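Side-chain contact in tubulin-specific chaperone (Trypanosoma brucei, PDB 4B6W), which probably binds alpha-tubulin as cofactor B of the tubulin-folding pathway, this chain being its ubiquitin-like domain: residues K19-A24 and K31-T36. Sequence-based numbering, arbitrary orientation.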
ATOM      1  N   LYS A  19      -4.918   4.462   7.993  1.00 34.99           N
ATOM      2  CA  LYS A  19      -4.415   5.445   7.031  1.00 33.88           C
ATOM      3  C   LYS A  19      -5.525   5.791   6.088  1.00 31.47           C
ATOM      4  O   LYS A  19      -6.266   4.916   5.671  1.00 30.46           O
ATOM      5  CB  LYS A  19      -3.232   4.902   6.231  1.00 33.33           C
ATOM      6  CG  LYS A  19      -1.961   4.743   7.054  1.00 35.16           C
ATOM      7  CD  LYS A  19      -1.311   6.103   7.401  1.00 37.11           C
ATOM      8  CE  LYS A  19      -0.619   6.732   6.182  1.00 36.33           C
ATOM      9  NZ  LYS A  19      -0.031   8.069   6.507  1.00 38.04           N
ATOM     10  N   ARG A  20      -5.654   7.067   5.764  1.00 30.71           N
ATOM     11  CA  ARG A  20      -6.671   7.497   4.818  1.00 30.28           C
ATOM     12  C   ARG A  20      -6.002   7.954   3.536  1.00 28.16           C
ATOM     13  O   ARG A  20      -5.122   8.819   3.569  1.00 27.72           O
ATOM     14  CB  ARG A  20      -7.492   8.643   5.386  1.00 31.87           C
ATOM     15  CG  ARG A  20      -8.266   8.288   6.627  1.00 33.70           C
ATOM     16  CD  ARG A  20      -9.491   9.207   6.821  1.00 36.53           C
ATOM     17  NE  ARG A  20     -10.636   8.319   6.939  1.00 39.04           N
ATOM     18  CZ  ARG A  20     -11.722   8.313   6.186  1.00 40.54           C
ATOM     19  NH1 ARG A  20     -11.947   9.215   5.255  1.00 41.85           N
ATOM     20  NH2 ARG A  20     -12.633   7.399   6.421  1.00 44.05           N
ATOM     21  N   TYR A  21      -6.438   7.355   2.431  1.00 26.82           N
ATOM     22  CA  TYR A  21      -6.054   7.737   1.058  1.00 25.64           C
ATOM     23  C   TYR A  21      -7.270   8.032   0.187  1.00 26.49           C
ATOM     24  O   TYR A  21      -8.331   7.416   0.335  1.00 25.68           O
ATOM     25  CB  TYR A  21      -5.269   6.615   0.421  1.00 24.12           C
ATOM     26  CG  TYR A  21      -3.951   6.379   1.121  1.00 23.85           C
ATOM     27  CD1 TYR A  21      -2.930   7.346   1.084  1.00 24.24           C
ATOM     28  CD2 TYR A  21      -3.723   5.216   1.836  1.00 22.81           C
ATOM     29  CE1 TYR A  21      -1.707   7.137   1.716  1.00 24.00           C
ATOM     30  CE2 TYR A  21      -2.505   5.003   2.470  1.00 22.89           C
ATOM     31  CZ  TYR A  21      -1.502   5.953   2.416  1.00 23.55           C
ATOM     32  OH  TYR A  21      -0.294   5.715   3.069  1.00 23.63           O
ATOM     33  N   GLY A  22      -7.096   8.971  -0.729  1.00 26.75           N
ATOM     34  CA  GLY A  22      -8.066   9.157  -1.812  1.00 28.02           C
ATOM     35  C   GLY A  22      -7.957   8.004  -2.799  1.00 27.45           C
ATOM     36  O   GLY A  22      -6.879   7.588  -3.146  1.00 27.55           O
ATOM     37  N   LEU A  23      -9.075   7.473  -3.252  1.00 28.45           N
ATOM     38  CA  LEU A  23      -9.056   6.446  -4.305  1.00 28.24           C
ATOM     39  C   LEU A  23      -8.553   7.021  -5.627  1.00 28.71           C
ATOM     40  O   LEU A  23      -8.079   6.306  -6.466  1.00 28.20           O
ATOM     41  CB  LEU A  23     -10.460   5.868  -4.496  1.00 29.71           C
ATOM     42  CG  LEU A  23     -11.050   5.063  -3.338  1.00 29.32           C
ATOM     43  CD1 LEU A  23     -12.518   4.652  -3.660  1.00 31.21           C
ATOM     44  CD2 LEU A  23     -10.191   3.862  -3.088  1.00 28.09           C
ATOM     45  N   ALA A  24      -8.675   8.328  -5.798  1.00 29.84           N
ATOM     46  CA  ALA A  24      -8.113   9.012  -6.956  1.00 31.27           C
ATOM     47  C   ALA A  24      -6.573   9.107  -6.917  1.00 30.24           C
ATOM     48  O   ALA A  24      -5.965   9.425  -7.925  1.00 31.87           O
ATOM     49  CB  ALA A  24      -8.761  10.416  -7.122  1.00 32.27           C
ATOM     50  N   LYS A  31       3.016   5.473  -2.327  1.00 27.44           N
ATOM     51  CA  LYS A  31       4.357   5.008  -1.944  1.00 28.51           C
ATOM     52  C   LYS A  31       5.198   6.118  -1.276  1.00 30.20           C
ATOM     53  O   LYS A  31       6.036   5.844  -0.400  1.00 30.13           O
ATOM     54  CB  LYS A  31       5.109   4.485  -3.171  1.00 29.89           C
ATOM     55  CG  LYS A  31       4.569   3.183  -3.747  1.00 29.76           C
ATOM     56  CD  LYS A  31       5.437   2.614  -4.888  1.00 31.73           C
ATOM     57  CE  LYS A  31       4.772   1.343  -5.478  1.00 31.24           C
ATOM     58  NZ  LYS A  31       5.599   0.628  -6.530  1.00 32.91           N
ATOM     59  N   GLU A  32       4.997   7.356  -1.736  1.00 31.21           N
ATOM     60  CA  GLU A  32       5.683   8.509  -1.173  1.00 33.28           C
ATOM     61  C   GLU A  32       5.327   8.668   0.282  1.00 31.61           C
ATOM     62  O   GLU A  32       6.202   8.812   1.126  1.00 32.69           O
ATOM     63  CB  GLU A  32       5.290   9.796  -1.896  1.00 35.19           C
ATOM     64  CG  GLU A  32       5.971   9.962  -3.235  1.00 38.16           C
ATOM     65  CD  GLU A  32       7.472  10.027  -3.097  1.00 41.07           C
ATOM     66  OE1 GLU A  32       7.939  10.862  -2.278  1.00 43.63           O
ATOM     67  OE2 GLU A  32       8.162   9.251  -3.808  1.00 42.05           O
ATOM     68  N   ASN A  33       4.032   8.682   0.544  1.00 29.38           N
ATOM     69  CA  ASN A  33       3.499   8.737   1.894  1.00 28.71           C
ATOM     70  C   ASN A  33       3.911   7.566   2.770  1.00 27.70           C
ATOM     71  O   ASN A  33       4.307   7.755   3.916  1.00 28.51           O
ATOM     72  CB  ASN A  33       1.984   8.797   1.862  1.00 27.38           C
ATOM     73  CG  ASN A  33       1.418   9.005   3.213  1.00 27.21           C
ATOM     74  OD1 ASN A  33       0.843   8.082   3.810  1.00 26.71           O
ATOM     75  ND2 ASN A  33       1.634  10.196   3.754  1.00 27.57           N
ATOM     76  N   VAL A  34       3.849   6.372   2.204  1.00 27.27           N
ATOM     77  CA  VAL A  34       4.306   5.143   2.863  1.00 27.47           C
ATOM     78  C   VAL A  34       5.759   5.247   3.344  1.00 29.22           C
ATOM     79  O   VAL A  34       6.100   4.750   4.410  1.00 29.53           O
ATOM     80  CB  VAL A  34       4.101   3.904   1.959  1.00 26.86           C
ATOM     81  CG1 VAL A  34       4.734   2.673   2.578  1.00 27.96           C
ATOM     82  CG2 VAL A  34       2.624   3.652   1.757  1.00 25.77           C
ATOM     83  N   PHE A  35       6.600   5.931   2.567  1.00 31.20           N
ATOM     84  CA  PHE A  35       8.008   6.171   2.940  1.00 33.31           C
ATOM     85  C   PHE A  35       8.151   6.878   4.284  1.00 33.87           C
ATOM     86  O   PHE A  35       9.112   6.648   5.006  1.00 35.05           O
ATOM     87  CB  PHE A  35       8.706   6.989   1.845  1.00 35.33           C
ATOM     88  CG  PHE A  35      10.146   7.329   2.151  1.00 37.99           C
ATOM     89  CD1 PHE A  35      10.464   8.462   2.904  1.00 39.75           C
ATOM     90  CD2 PHE A  35      11.168   6.531   1.679  1.00 39.44           C
ATOM     91  CE1 PHE A  35      11.799   8.799   3.196  1.00 42.87           C
ATOM     92  CE2 PHE A  35      12.516   6.851   1.950  1.00 42.92           C
ATOM     93  CZ  PHE A  35      12.831   7.997   2.713  1.00 44.47           C
ATOM     94  N   THR A  36       7.187   7.733   4.619  1.00 33.59           N
ATOM     95  CA  THR A  36       7.196   8.435   5.925  1.00 35.11           C
ATOM     96  C   THR A  36       7.098   7.448   7.128  1.00 35.51           C
ATOM     97  O   THR A  36       7.552   7.755   8.221  1.00 37.57           O
ATOM     98  CB  THR A  36       6.129   9.590   6.001  1.00 34.29           C
ATOM     99  OG1 THR A  36       4.808   9.071   6.073  1.00 32.19           O
ATOM    100  CG2 THR A  36       6.209  10.471   4.766  1.00 34.65           C
TER
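The amide of Asn33 meets the ring of Tyr21 at its edge, the two planes 83° apart, with OD1 lying near the ring plane beside CE1 and the hydroxyl. Over one face runs the Lys19 chain, nearest at the hydroxyl end; to the opposite side of the ring plane lies CG2 of Val34, 3.8 Å from Tyr21 OH. What joins strand and helix is one carbonyl oxygen with two donors. Tyr21 OH donates to Asn33 OD1 over 2.7 Å, Lys19 NZ to the same OD1 over 2.8 Å. Both arrive in the amide plane, each on a different lone pair: the hydroxyl on the CB side, the ammonium on the ND2 side. Lys19 reaches it on a chain bent at chi2 and chi3, carrying CE over the hydroxyl and NZ onward to Asn33 OD1. NZ is also hydrogen-bonded to His37 NE2. In this beta-grasp, ubiquitin-like domain, edge strand 15-22 runs nearly antiparallel to helix 27-35 and is tied to it by Lys19 and Tyr21, alternate residues on one strand face. Two donors fix the rotation of the Asn33 amide; the lysine charge probably polarises its carbonyl, while ammonium and hydroxyl compete for a single acceptor.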